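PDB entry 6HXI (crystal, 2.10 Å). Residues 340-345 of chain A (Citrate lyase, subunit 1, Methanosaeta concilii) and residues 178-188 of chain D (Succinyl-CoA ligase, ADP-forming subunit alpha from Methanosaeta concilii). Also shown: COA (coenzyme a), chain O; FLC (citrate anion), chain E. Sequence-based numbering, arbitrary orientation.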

# COMPACT_ATOMS: atom_id res chain seq x y z
N GLY A 340 24.48 -22.50 -47.42
CA GLY A 340 23.17 -23.00 -47.03
C GLY A 340 22.09 -22.57 -47.98
O GLY A 340 22.32 -21.73 -48.85
N ALA A 341 20.91 -23.17 -47.82
CA ALA A 341 19.75 -22.83 -48.63
C ALA A 341 19.09 -21.58 -48.04
O ALA A 341 19.66 -20.94 -47.16
N ILE A 342 17.91 -21.21 -48.55
CA ILE A 342 17.12 -20.12 -48.01
C ILE A 342 16.37 -20.77 -46.84
O ILE A 342 15.57 -21.68 -47.07
N ALA A 343 16.73 -20.41 -45.60
CA ALA A 343 16.15 -21.01 -44.39
C ALA A 343 14.66 -20.76 -44.22
O ALA A 343 14.14 -19.73 -44.64
N ASN A 344 13.98 -21.73 -43.59
CA ASN A 344 12.55 -21.67 -43.30
C ASN A 344 12.36 -20.99 -41.96
O ASN A 344 11.47 -20.16 -41.84
N PHE A 345 13.18 -21.31 -40.95
CA PHE A 345 13.00 -20.72 -39.61
C PHE A 345 14.29 -20.42 -38.86
O PHE A 345 14.23 -19.70 -37.86
N SER D 178 14.44 -33.20 -47.47
CA SER D 178 14.96 -32.03 -46.79
C SER D 178 13.96 -30.86 -46.67
O SER D 178 13.31 -30.49 -47.64
N GLY D 179 13.92 -30.27 -45.48
CA GLY D 179 13.10 -29.10 -45.21
C GLY D 179 13.67 -27.82 -45.81
O GLY D 179 12.93 -27.06 -46.45
N GLY D 180 14.97 -27.59 -45.61
CA GLY D 180 15.68 -26.42 -46.12
C GLY D 180 15.76 -26.38 -47.64
O GLY D 180 15.63 -25.32 -48.26
N MET D 181 15.92 -27.58 -48.22
CA MET D 181 15.97 -27.74 -49.67
C MET D 181 14.60 -27.58 -50.29
O MET D 181 14.52 -27.22 -51.46
N LEU D 182 13.53 -27.76 -49.49
CA LEU D 182 12.14 -27.53 -49.93
C LEU D 182 11.98 -26.02 -50.19
O LEU D 182 11.37 -25.63 -51.18
N ASN D 183 12.61 -25.19 -49.36
CA ASN D 183 12.54 -23.75 -49.52
C ASN D 183 13.39 -23.25 -50.68
O ASN D 183 12.97 -22.36 -51.42
N GLU D 184 14.58 -23.85 -50.85
CA GLU D 184 15.44 -23.54 -52.00
C GLU D 184 14.72 -23.97 -53.29
O GLU D 184 14.72 -23.22 -54.27
N ALA D 185 14.05 -25.17 -53.25
CA ALA D 185 13.30 -25.70 -54.40
C ALA D 185 12.15 -24.78 -54.79
O ALA D 185 11.94 -24.57 -55.97
N PHE D 186 11.44 -24.19 -53.80
CA PHE D 186 10.36 -23.24 -54.06
C PHE D 186 10.87 -22.05 -54.90
O PHE D 186 10.22 -21.65 -55.88
N ASN D 187 12.09 -21.55 -54.55
CA ASN D 187 12.77 -20.47 -55.24
C ASN D 187 13.19 -20.91 -56.65
O ASN D 187 12.94 -20.17 -57.61
N ILE D 188 13.83 -22.10 -56.78
CA ILE D 188 14.29 -22.68 -58.05
C ILE D 188 13.10 -22.77 -59.02
O ILE D 188 13.16 -22.19 -60.11

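An irregular segment of chain A (340-345), extended through A341(A)-A343(A), lies against the first turns of a chain D helix, with citrate and coenzyme A at one end of the contact. A341(A) directs its CB toward the helix, where it sits 3.4 Å from G180(D) O and 3.9 Å from M181(D) SD. The CA-to-CB bond of M181(D) points away from chain A, but an all-m side chain (chi1 -71°, chi2 -42°, chi3 -60°) folds back and brings the sulfur to that methyl.

One turn on, E184(D) leaves the helix sideways; chi1 t and chi2 p carry its carboxylate to the chain A backbone, where I342(A) N donates a weak hydrogen bond to E184(D) OE2 (2.9 Å, 128° at the hydrogen). The same oxygen lies 3.2 Å from A341(A) CA. I342(A), m at chi1 and t at chi2, runs alongside the helix: its CG1 is 3.4 Å from E184(D) OE2, its CG2 3.6 Å from N183(D) ND2, and its CD1 reaches 3.8 Å from CG of N187(D), whose CA-to-CB bond points toward chain A.

N183(D) also points toward chain A. With chi1 t and chi2 20°, its amide nitrogen meets two successive carbonyls, donating to I342(A) O (ND2 to O 2.9 Å) and, weakly, to A343(A) O (ND2 to O 3.2 Å); its OD1 is satisfied elsewhere in the structure. A343(A) turns its CB away from the helix and places it 3.6 Å from citrate OA1.

N344(A) starts sideways, but chi1 m and chi2 -72° swing ND2 to the start of the helix. There ND2 donates to citrate OB1 (2.9 Å) and, weakly, to G179(D) O (2.8 Å), so one amide group links protein and ligand. N344(A) OD1 lies 3.3 Å from N183(D) CB. Three backbone nitrogens also donate to citrate: N344(A) N to OB1 (2.9 Å), F345(A) N to OB2 (3.2 Å) and G180(D) N to OG1 (2.8 Å).

G179(D) and G180(D) leave room for the ligands. A CB on G179(D) would clash with coenzyme A S1P, which is 3.5 Å from G179(D) CA; one on G180(D) would clash with citrate OG1. Just before the helix, S178(D), with chi1 t, caps it by accepting from M181(D) N at OG (3.1 Å). F345(A), chi1 p, does not touch the helix; citrate OB2 lies over one ring face, and coenzyme A C2P approaches the edge, 3.9 Å from F345(A) CE1.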

# COMPACT_ATOMS: atom_id res chain seq x y z
CB ALA A 341 18.77 -24.00 -48.62
CB ILE A 342 16.18 -19.50 -49.08
CG1 ILE A 342 16.97 -18.95 -50.28
CG2 ILE A 342 15.30 -18.39 -48.45
CD1 ILE A 342 16.13 -18.75 -51.57
CB ALA A 343 16.90 -20.56 -43.15
CB ASN A 344 11.93 -23.06 -43.27
CG ASN A 344 11.87 -23.73 -44.62
OD1 ASN A 344 11.08 -23.36 -45.49
ND2 ASN A 344 12.64 -24.77 -44.80
CB PHE A 345 12.07 -21.58 -38.74
CG PHE A 345 12.58 -22.97 -38.42
CD1 PHE A 345 12.46 -24.00 -39.35
CD2 PHE A 345 13.17 -23.24 -37.20
CE1 PHE A 345 12.99 -25.26 -39.07
CE2 PHE A 345 13.69 -24.50 -36.92
CZ PHE A 345 13.59 -25.51 -37.86
CB SER D 178 16.25 -31.57 -47.47
OG SER D 178 16.73 -30.33 -46.98
CB MET D 181 16.66 -29.04 -50.09
CG MET D 181 18.17 -29.02 -49.86
SD MET D 181 19.05 -27.47 -50.30
CE MET D 181 18.70 -27.37 -52.00
CB LEU D 182 11.13 -28.04 -48.87
CG LEU D 182 9.64 -27.72 -49.04
CD1 LEU D 182 8.99 -28.68 -50.01
CD2 LEU D 182 8.90 -27.83 -47.72
CB ASN D 183 12.85 -23.00 -48.22
CG ASN D 183 12.34 -21.57 -48.23
OD1 ASN D 183 11.44 -21.20 -49.01
ND2 ASN D 183 12.86 -20.74 -47.35
CB GLU D 184 16.81 -24.24 -51.88
CG GLU D 184 17.89 -23.67 -52.80
CD GLU D 184 18.27 -22.22 -52.53
OE1 GLU D 184 18.38 -21.44 -53.51
OE2 GLU D 184 18.41 -21.84 -51.34
CB ALA D 185 12.78 -27.09 -54.10
CB PHE D 186 9.71 -22.78 -52.74
CG PHE D 186 8.81 -23.80 -52.06
CD1 PHE D 186 8.36 -24.93 -52.76
CD2 PHE D 186 8.41 -23.63 -50.75
CE1 PHE D 186 7.54 -25.88 -52.13
CE2 PHE D 186 7.57 -24.57 -50.13
CZ PHE D 186 7.13 -25.68 -50.83
CB ASN D 187 13.97 -19.99 -54.44
CG ASN D 187 14.85 -18.98 -55.13
OD1 ASN D 187 15.97 -19.29 -55.55
ND2 ASN D 187 14.38 -17.74 -55.25
CB ILE D 188 14.97 -24.08 -57.83
CG1 ILE D 188 16.27 -24.02 -56.97
CG2 ILE D 188 15.24 -24.81 -59.15
CD1 ILE D 188 17.52 -23.32 -57.56
N1A COA O . 11.40 -27.13 -15.87
C2A COA O . 11.33 -28.35 -16.41
N3A COA O . 11.10 -28.70 -17.68
C4A COA O . 10.92 -27.61 -18.45
C5A COA O . 10.92 -26.29 -18.03
C6A COA O . 11.17 -26.06 -16.66
N6A COA O . 11.23 -24.84 -16.12
N7A COA O . 10.73 -25.44 -19.11
C8A COA O . 10.66 -26.24 -20.14
N9A COA O . 10.77 -27.57 -19.82
C1B COA O . 10.71 -28.72 -20.72
C2B COA O . 9.43 -28.85 -21.54
O2B COA O . 8.39 -29.43 -20.76
C3B COA O . 9.91 -29.77 -22.65
O3B COA O . 9.89 -31.16 -22.24
P3B COA O . 9.77 -32.40 -23.25
O7A COA O . 10.76 -32.24 -24.30
O8A COA O . 10.05 -33.61 -22.47
O9A COA O . 8.33 -32.38 -23.68
C4B COA O . 11.39 -29.41 -22.83
O4B COA O . 11.75 -28.63 -21.67
C5B COA O . 11.72 -28.62 -24.07
O5B COA O . 10.70 -27.61 -24.23
P1A COA O . 10.07 -27.30 -25.71
O1A COA O . 9.30 -26.04 -25.78
O2A COA O . 9.28 -28.48 -26.26
O3A COA O . 11.46 -27.20 -26.48
P2A COA O . 12.08 -26.78 -27.88
O4A COA O . 12.53 -25.36 -27.81
O5A COA O . 13.26 -27.73 -28.08
O6A COA O . 10.94 -26.98 -29.02
CBP COA O . 10.94 -28.00 -31.23
CCP COA O . 10.77 -28.22 -29.72
CDP COA O . 10.72 -29.34 -31.94
CEP COA O . 9.91 -26.98 -31.75
CAP COA O . 12.38 -27.47 -31.49
OAP COA O . 13.36 -28.23 -30.80
C9P COA O . 12.80 -27.33 -32.94
O9P COA O . 12.43 -26.36 -33.61
N8P COA O . 13.57 -28.30 -33.44
C7P COA O . 13.95 -28.36 -34.84
C6P COA O . 13.42 -29.61 -35.50
C5P COA O . 13.92 -29.74 -36.92
O5P COA O . 15.04 -29.33 -37.25
N4P COA O . 13.08 -30.30 -37.78
C3P COA O . 13.37 -30.40 -39.21
C2P COA O . 13.08 -29.10 -39.93
S1P COA O . 13.34 -29.48 -41.69
CAC FLC E . 18.47 -24.08 -42.79
CA FLC E . 17.69 -25.39 -42.79
CB FLC E . 16.59 -25.51 -41.73
CBC FLC E . 15.57 -24.37 -41.95
CG FLC E . 15.87 -26.87 -41.81
CGC FLC E . 16.67 -28.10 -42.26
OA1 FLC E . 18.78 -23.59 -43.88
OA2 FLC E . 18.75 -23.57 -41.68
OB1 FLC E . 14.86 -24.41 -42.98
OB2 FLC E . 15.51 -23.49 -41.07
OG1 FLC E . 16.62 -28.43 -43.47
OG2 FLC E . 17.31 -28.73 -41.38
OHB FLC E . 17.20 -25.35 -40.45